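Local atomic coordinates of Rio2 kinase (Chaetomium thermophilum, PDB entry 4GYI), a protein that binds ADP and magnesium as an atypical RIO-type kinase with an ATPase-dependent role in pre-40S ribosome maturation, and probably phosphorylates serine and threonine. Residues A[103-115]-A[121-133]. Residues are numbered along the deposited sequence; the frame is centred on the assembly and turned at random. Where two conformers were deposited one is given.
Sequences IGVGKESDIMIVA and QKVLKIHRLGRIS. With ADP (adenosine-5'-diphosphate), chain B; EDO (1,2-ethanediol), chain D.
Two arginines converge on Asp110 OD2: Arg128 NE donates at 2.9 Å and Arg131 NH2 at 3.1 Å, both from the same face of the carboxylate. Arg128 NE stands well above that plane, 52° out of it, whereas Arg131 NH2 comes in on the syn side. Arg131 grips end-on, since its NH1 reaches Asp110 OD1 at 2.9 Å and also donates to Gly106 O at 2.8 Å, tying the turn between strands 98-105 and 109-115 to the same guanidinium. With chi1 at -71°, the carboxylate swings beside its own backbone N and faces the arginines beyond strand 121-127. Ile126 CG2 sits over the centre of the Arg128 guanidinium, and Asp83 takes a second salt bridge from that arginine.

Backbone bonds pair Asp110, Met112 and Val114 with Ile126, Leu124 and Lys122, defining an antiparallel hairpin in the N-lobe sheet of the kinase fold. On the Asp110 face Met112 CE meets Leu124 CD2 at 3.6 Å, the two side chains running side by side, while Val114 CG1 rests on Leu124 CB. The opposite face receives ADP. There Ile111 CG1 approaches the ribose, Val123 CG2 lies 3.9 Å from ADP C6, and fully extended Lys125 carries NZ to ADP O2A at 2.7 Å. Glu163 pairs with the same ammonium, consistent with the lysine-glutamate pair of the protein kinase fold. The hairpin thus segregates its chemistry: nucleotide groups on one face, and on the other a charge network whose Arg131 also holds Gly106 O, so that the turn before strand 109-115 is fixed to the chain beyond strand 121-127.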
loop_
_atom_site.group_PDB
_atom_site.type_symbol
_atom_site.label_atom_id
_atom_site.label_comp_id
_atom_site.label_asym_id
_atom_site.label_seq_id
_atom_site.Cartn_x
_atom_site.Cartn_y
_atom_site.Cartn_z
ATOM N N ILE A 103 10.182 7.583 9.444
ATOM C CA ILE A 103 9.429 7.325 8.217
ATOM C C ILE A 103 10.310 6.724 7.126
ATOM O O ILE A 103 11.343 7.285 6.769
ATOM C CB ILE A 103 8.695 8.588 7.700
ATOM C CG1 ILE A 103 8.429 8.478 6.194
ATOM C CG2 ILE A 103 9.479 9.848 8.029
ATOM C CD1 ILE A 103 7.683 9.663 5.612
ATOM N N GLY A 104 9.903 5.565 6.618
ATOM C CA GLY A 104 10.670 4.860 5.607
ATOM C C GLY A 104 10.214 5.214 4.204
ATOM O O GLY A 104 9.152 4.784 3.762
ATOM N N VAL A 105 11.022 6.003 3.501
ATOM C CA VAL A 105 10.667 6.468 2.166
ATOM C C VAL A 105 11.040 5.434 1.098
ATOM O O VAL A 105 12.219 5.166 0.864
ATOM C CB VAL A 105 11.291 7.863 1.863
ATOM C CG1 VAL A 105 10.571 8.951 2.646
ATOM C CG2 VAL A 105 12.776 7.884 2.198
ATOM N N GLY A 106 10.030 4.846 0.461
ATOM C CA GLY A 106 10.255 3.793 -0.522
ATOM C C GLY A 106 10.009 4.222 -1.957
ATOM O O GLY A 106 9.673 5.378 -2.234
ATOM N N LYS A 107 10.171 3.287 -2.886
ATOM C CA LYS A 107 10.054 3.626 -4.291
ATOM C C LYS A 107 8.590 3.762 -4.671
ATOM O O LYS A 107 8.241 4.586 -5.524
ATOM C CB LYS A 107 10.738 2.575 -5.169
ATOM C CG LYS A 107 12.227 2.407 -4.880
ATOM C CD LYS A 107 12.956 3.754 -4.914
ATOM C CE LYS A 107 14.451 3.610 -4.632
ATOM N NZ LYS A 107 15.161 2.820 -5.682
ATOM N N GLU A 108 7.743 2.964 -4.023
ATOM C CA GLU A 108 6.323 3.022 -4.353
ATOM C C GLU A 108 5.405 3.275 -3.160
ATOM O O GLU A 108 4.189 3.406 -3.322
ATOM C CB GLU A 108 5.873 1.801 -5.173
ATOM C CG GLU A 108 6.398 0.466 -4.691
ATOM C CD GLU A 108 7.271 -0.218 -5.735
ATOM O OE1 GLU A 108 7.993 0.490 -6.461
ATOM O OE2 GLU A 108 7.227 -1.457 -5.840
ATOM N N SER A 109 5.974 3.417 -1.974
ATOM C CA SER A 109 5.149 3.728 -0.810
ATOM C C SER A 109 5.980 4.309 0.323
ATOM O O SER A 109 7.193 4.154 0.342
ATOM C CB SER A 109 4.422 2.470 -0.320
ATOM O OG SER A 109 5.319 1.645 0.407
ATOM N N ASP A 110 5.326 4.991 1.259
ATOM C CA ASP A 110 5.989 5.435 2.482
ATOM C C ASP A 110 5.484 4.619 3.680
ATOM O O ASP A 110 4.290 4.380 3.821
ATOM C CB ASP A 110 5.739 6.926 2.733
ATOM C CG ASP A 110 6.482 7.825 1.747
ATOM O OD1 ASP A 110 7.555 7.411 1.253
ATOM O OD2 ASP A 110 5.992 8.945 1.464
ATOM N N ILE A 111 6.398 4.179 4.532
ATOM C CA ILE A 111 6.032 3.382 5.691
ATOM C C ILE A 111 6.283 4.220 6.939
ATOM O O ILE A 111 7.393 4.685 7.162
ATOM C CB ILE A 111 6.861 2.089 5.765
ATOM C CG1 ILE A 111 6.779 1.322 4.447
ATOM C CG2 ILE A 111 6.402 1.219 6.925
ATOM C CD1 ILE A 111 5.405 0.751 4.154
ATOM N N MET A 112 5.241 4.422 7.738
ATOM C CA MET A 112 5.349 5.208 8.965
ATOM C C MET A 112 4.966 4.321 10.124
ATOM O O MET A 112 4.181 3.405 9.968
ATOM C CB MET A 112 4.375 6.396 8.933
ATOM C CG MET A 112 4.687 7.443 7.866
ATOM S SD MET A 112 4.578 9.114 8.516
ATOM C CE MET A 112 2.817 9.400 8.438
ATOM N N ILE A 113 5.505 4.595 11.296
ATOM C CA ILE A 113 5.034 3.902 12.475
ATOM C C ILE A 113 4.095 4.847 13.146
ATOM O O ILE A 113 4.400 6.027 13.274
ATOM C CB ILE A 113 6.172 3.544 13.419
ATOM C CG1 ILE A 113 7.092 2.530 12.742
ATOM C CG2 ILE A 113 5.629 2.918 14.683
ATOM C CD1 ILE A 113 8.190 3.146 11.918
ATOM N N VAL A 114 2.925 4.350 13.528
ATOM C CA VAL A 114 2.015 5.162 14.306
ATOM C C VAL A 114 1.668 4.446 15.601
ATOM O O VAL A 114 1.961 3.256 15.763
ATOM C CB VAL A 114 0.743 5.455 13.531
ATOM C CG1 VAL A 114 1.087 6.123 12.224
ATOM C CG2 VAL A 114 -0.006 4.174 13.299
ATOM N N ALA A 115 1.061 5.181 16.530
ATOM C CA ALA A 115 0.581 4.599 17.778
ATOM C C ALA A 115 -0.856 5.033 18.054
ATOM O O ALA A 115 -1.252 6.149 17.726
ATOM C CB ALA A 115 1.466 5.016 18.903
ATOM N N GLN A 121 1.812 0.272 18.989
ATOM C CA GLN A 121 2.394 0.686 17.708
ATOM C C GLN A 121 1.826 -0.109 16.542
ATOM O O GLN A 121 1.649 -1.327 16.624
ATOM C CB GLN A 121 3.922 0.586 17.723
ATOM C CG GLN A 121 4.572 1.382 18.853
ATOM C CD GLN A 121 6.075 1.201 18.897
ATOM O OE1 GLN A 121 6.664 0.520 18.053
ATOM N NE2 GLN A 121 6.707 1.819 19.875
ATOM N N LYS A 122 1.529 0.598 15.461
ATOM C CA LYS A 122 1.042 -0.016 14.235
ATOM C C LYS A 122 1.747 0.635 13.047
ATOM O O LYS A 122 2.436 1.647 13.208
ATOM C CB LYS A 122 -0.467 0.206 14.105
ATOM C CG LYS A 122 -1.252 -0.137 15.354
ATOM C CD LYS A 122 -2.534 0.657 15.395
ATOM C CE LYS A 122 -3.234 0.491 16.723
ATOM N NZ LYS A 122 -3.911 -0.834 16.868
ATOM N N VAL A 123 1.571 0.061 11.856
ATOM C CA VAL A 123 2.177 0.619 10.652
ATOM C C VAL A 123 1.162 1.369 9.812
ATOM O O VAL A 123 0.044 0.906 9.618
ATOM C CB VAL A 123 2.834 -0.494 9.794
ATOM C CG1 VAL A 123 3.055 -0.041 8.353
ATOM C CG2 VAL A 123 4.141 -0.929 10.423
ATOM N N LEU A 124 1.548 2.549 9.344
ATOM C CA LEU A 124 0.753 3.271 8.373
ATOM C C LEU A 124 1.471 3.191 7.027
ATOM O O LEU A 124 2.623 3.603 6.905
ATOM C CB LEU A 124 0.593 4.731 8.790
ATOM C CG LEU A 124 -0.093 5.630 7.755
ATOM C CD1 LEU A 124 -1.568 5.279 7.640
ATOM C CD2 LEU A 124 0.074 7.087 8.114
ATOM N N LYS A 125 0.813 2.631 6.024
ATOM C CA LYS A 125 1.426 2.563 4.698
ATOM C C LYS A 125 0.740 3.584 3.806
ATOM O O LYS A 125 -0.484 3.649 3.773
ATOM C CB LYS A 125 1.292 1.164 4.093
ATOM C CG LYS A 125 1.942 1.004 2.686
ATOM C CD LYS A 125 1.834 -0.443 2.227
ATOM C CE LYS A 125 2.393 -0.660 0.806
ATOM N NZ LYS A 125 2.558 -2.123 0.518
ATOM N N ILE A 126 1.534 4.396 3.116
ATOM C CA ILE A 126 1.008 5.421 2.227
ATOM C C ILE A 126 1.443 5.110 0.803
ATOM O O ILE A 126 2.627 5.079 0.523
ATOM C CB ILE A 126 1.556 6.812 2.620
ATOM C CG1 ILE A 126 1.208 7.107 4.097
ATOM C CG2 ILE A 126 0.979 7.894 1.698
ATOM C CD1 ILE A 126 1.753 8.449 4.614
ATOM N N HIS A 127 0.499 4.864 -0.094
ATOM C CA HIS A 127 0.857 4.512 -1.456
ATOM C C HIS A 127 1.252 5.736 -2.272
ATOM O O HIS A 127 0.612 6.795 -2.184
ATOM C CB HIS A 127 -0.271 3.739 -2.138
ATOM C CG HIS A 127 -0.430 2.335 -1.643
ATOM N ND1 HIS A 127 0.265 1.271 -2.183
ATOM C CD2 HIS A 127 -1.199 1.816 -0.653
ATOM C CE1 HIS A 127 -0.077 0.157 -1.560
ATOM N NE2 HIS A 127 -0.964 0.460 -0.627
ATOM N N ARG A 128 2.319 5.564 -3.053
ATOM C CA ARG A 128 2.963 6.631 -3.806
ATOM C C ARG A 128 3.175 6.304 -5.289
ATOM O O ARG A 128 4.264 6.518 -5.817
ATOM C CB ARG A 128 4.334 6.918 -3.177
ATOM C CG ARG A 128 4.228 7.443 -1.745
ATOM C CD ARG A 128 3.577 8.829 -1.677
ATOM N NE ARG A 128 3.747 9.417 -0.344
ATOM C CZ ARG A 128 2.945 10.330 0.200
ATOM N NH1 ARG A 128 1.889 10.789 -0.471
ATOM N NH2 ARG A 128 3.204 10.783 1.423
ATOM N N LEU A 129 2.149 5.790 -5.959
ATOM C CA LEU A 129 2.249 5.501 -7.386
ATOM C C LEU A 129 2.598 6.795 -8.140
ATOM O O LEU A 129 2.106 7.854 -7.789
ATOM C CB LEU A 129 0.912 4.927 -7.904
ATOM C CG LEU A 129 0.648 3.424 -7.732
ATOM C CD1 LEU A 129 0.795 3.004 -6.286
ATOM C CD2 LEU A 129 -0.739 3.064 -8.205
ATOM N N GLY A 130 3.461 6.714 -9.147
ATOM C CA GLY A 130 3.830 7.887 -9.928
ATOM C C GLY A 130 5.114 8.568 -9.488
ATOM O O GLY A 130 5.674 9.403 -10.216
ATOM N N ARG A 131 5.574 8.232 -8.287
ATOM C CA ARG A 131 6.740 8.898 -7.701
ATOM C C ARG A 131 7.999 8.576 -8.488
ATOM O O ARG A 131 8.234 7.430 -8.836
ATOM C CB ARG A 131 6.916 8.493 -6.237
ATOM C CG ARG A 131 8.351 8.485 -5.748
ATOM C CD ARG A 131 8.428 7.980 -4.306
ATOM N NE ARG A 131 7.852 8.936 -3.362
ATOM C CZ ARG A 131 7.662 8.683 -2.070
ATOM N NH1 ARG A 131 7.981 7.495 -1.566
ATOM N NH2 ARG A 131 7.150 9.613 -1.278
ATOM N N ILE A 132 8.799 9.597 -8.785
ATOM C CA ILE A 132 10.050 9.384 -9.503
ATOM C C ILE A 132 11.088 10.312 -8.886
ATOM O O ILE A 132 10.746 11.381 -8.393
ATOM C CB ILE A 132 9.866 9.655 -11.039
ATOM C CG1 ILE A 132 11.177 9.527 -11.800
ATOM C CG2 ILE A 132 9.256 11.047 -11.295
ATOM C CD1 ILE A 132 11.037 9.851 -13.263
ATOM N N SER A 133 12.348 9.908 -8.886
ATOM C CA SER A 133 13.402 10.810 -8.424
ATOM C C SER A 133 14.356 11.183 -9.547
ATOM O O SER A 133 14.684 10.365 -10.409
ATOM C CB SER A 133 14.167 10.215 -7.234
ATOM O OG SER A 133 14.382 8.823 -7.397
HETATM P PB ADP B . 6.515 -1.161 -0.597
HETATM O O1B ADP B . 6.949 0.281 -0.706
HETATM O O2B ADP B . 7.497 -2.233 -1.001
HETATM O O3B ADP B . 5.098 -1.257 -1.320
HETATM P PA ADP B . 5.954 -2.812 1.705
HETATM O O1A ADP B . 6.710 -3.849 0.919
HETATM O O2A ADP B . 4.511 -3.117 2.084
HETATM O O3A ADP B . 6.038 -1.394 0.943
HETATM O "O5'" ADP B . 6.836 -2.458 2.990
HETATM C "C5'" ADP B . 8.182 -1.994 2.816
HETATM C "C4'" ADP B . 9.019 -2.377 4.035
HETATM O "O4'" ADP B . 8.411 -1.877 5.239
HETATM C "C3'" ADP B . 9.150 -3.882 4.266
HETATM O "O3'" ADP B . 10.225 -4.485 3.537
HETATM C "C2'" ADP B . 9.362 -3.984 5.761
HETATM O "O2'" ADP B . 10.704 -3.612 6.097
HETATM C "C1'" ADP B . 8.527 -2.844 6.289
HETATM N N9 ADP B . 7.145 -3.229 6.636
HETATM C C8 ADP B . 6.056 -3.009 5.874
HETATM N N7 ADP B . 4.924 -3.432 6.497
HETATM C C5 ADP B . 5.315 -3.918 7.693
HETATM C C6 ADP B . 4.643 -4.513 8.861
HETATM N N6 ADP B . 3.303 -4.670 8.864
HETATM N N1 ADP B . 5.408 -4.883 9.908
HETATM C C2 ADP B . 6.750 -4.718 9.924
HETATM N N3 ADP B . 7.427 -4.180 8.901
HETATM C C4 ADP B . 6.773 -3.778 7.782
HETATM C C1 EDO D . 0.153 9.908 -5.205
HETATM O O1 EDO D . 0.608 8.564 -5.387
HETATM C C2 EDO D . 0.413 10.318 -3.766
HETATM O O2 EDO D . -0.099 9.301 -2.924
HETATM O O HOH W 1 2.297 1.119 -3.698
#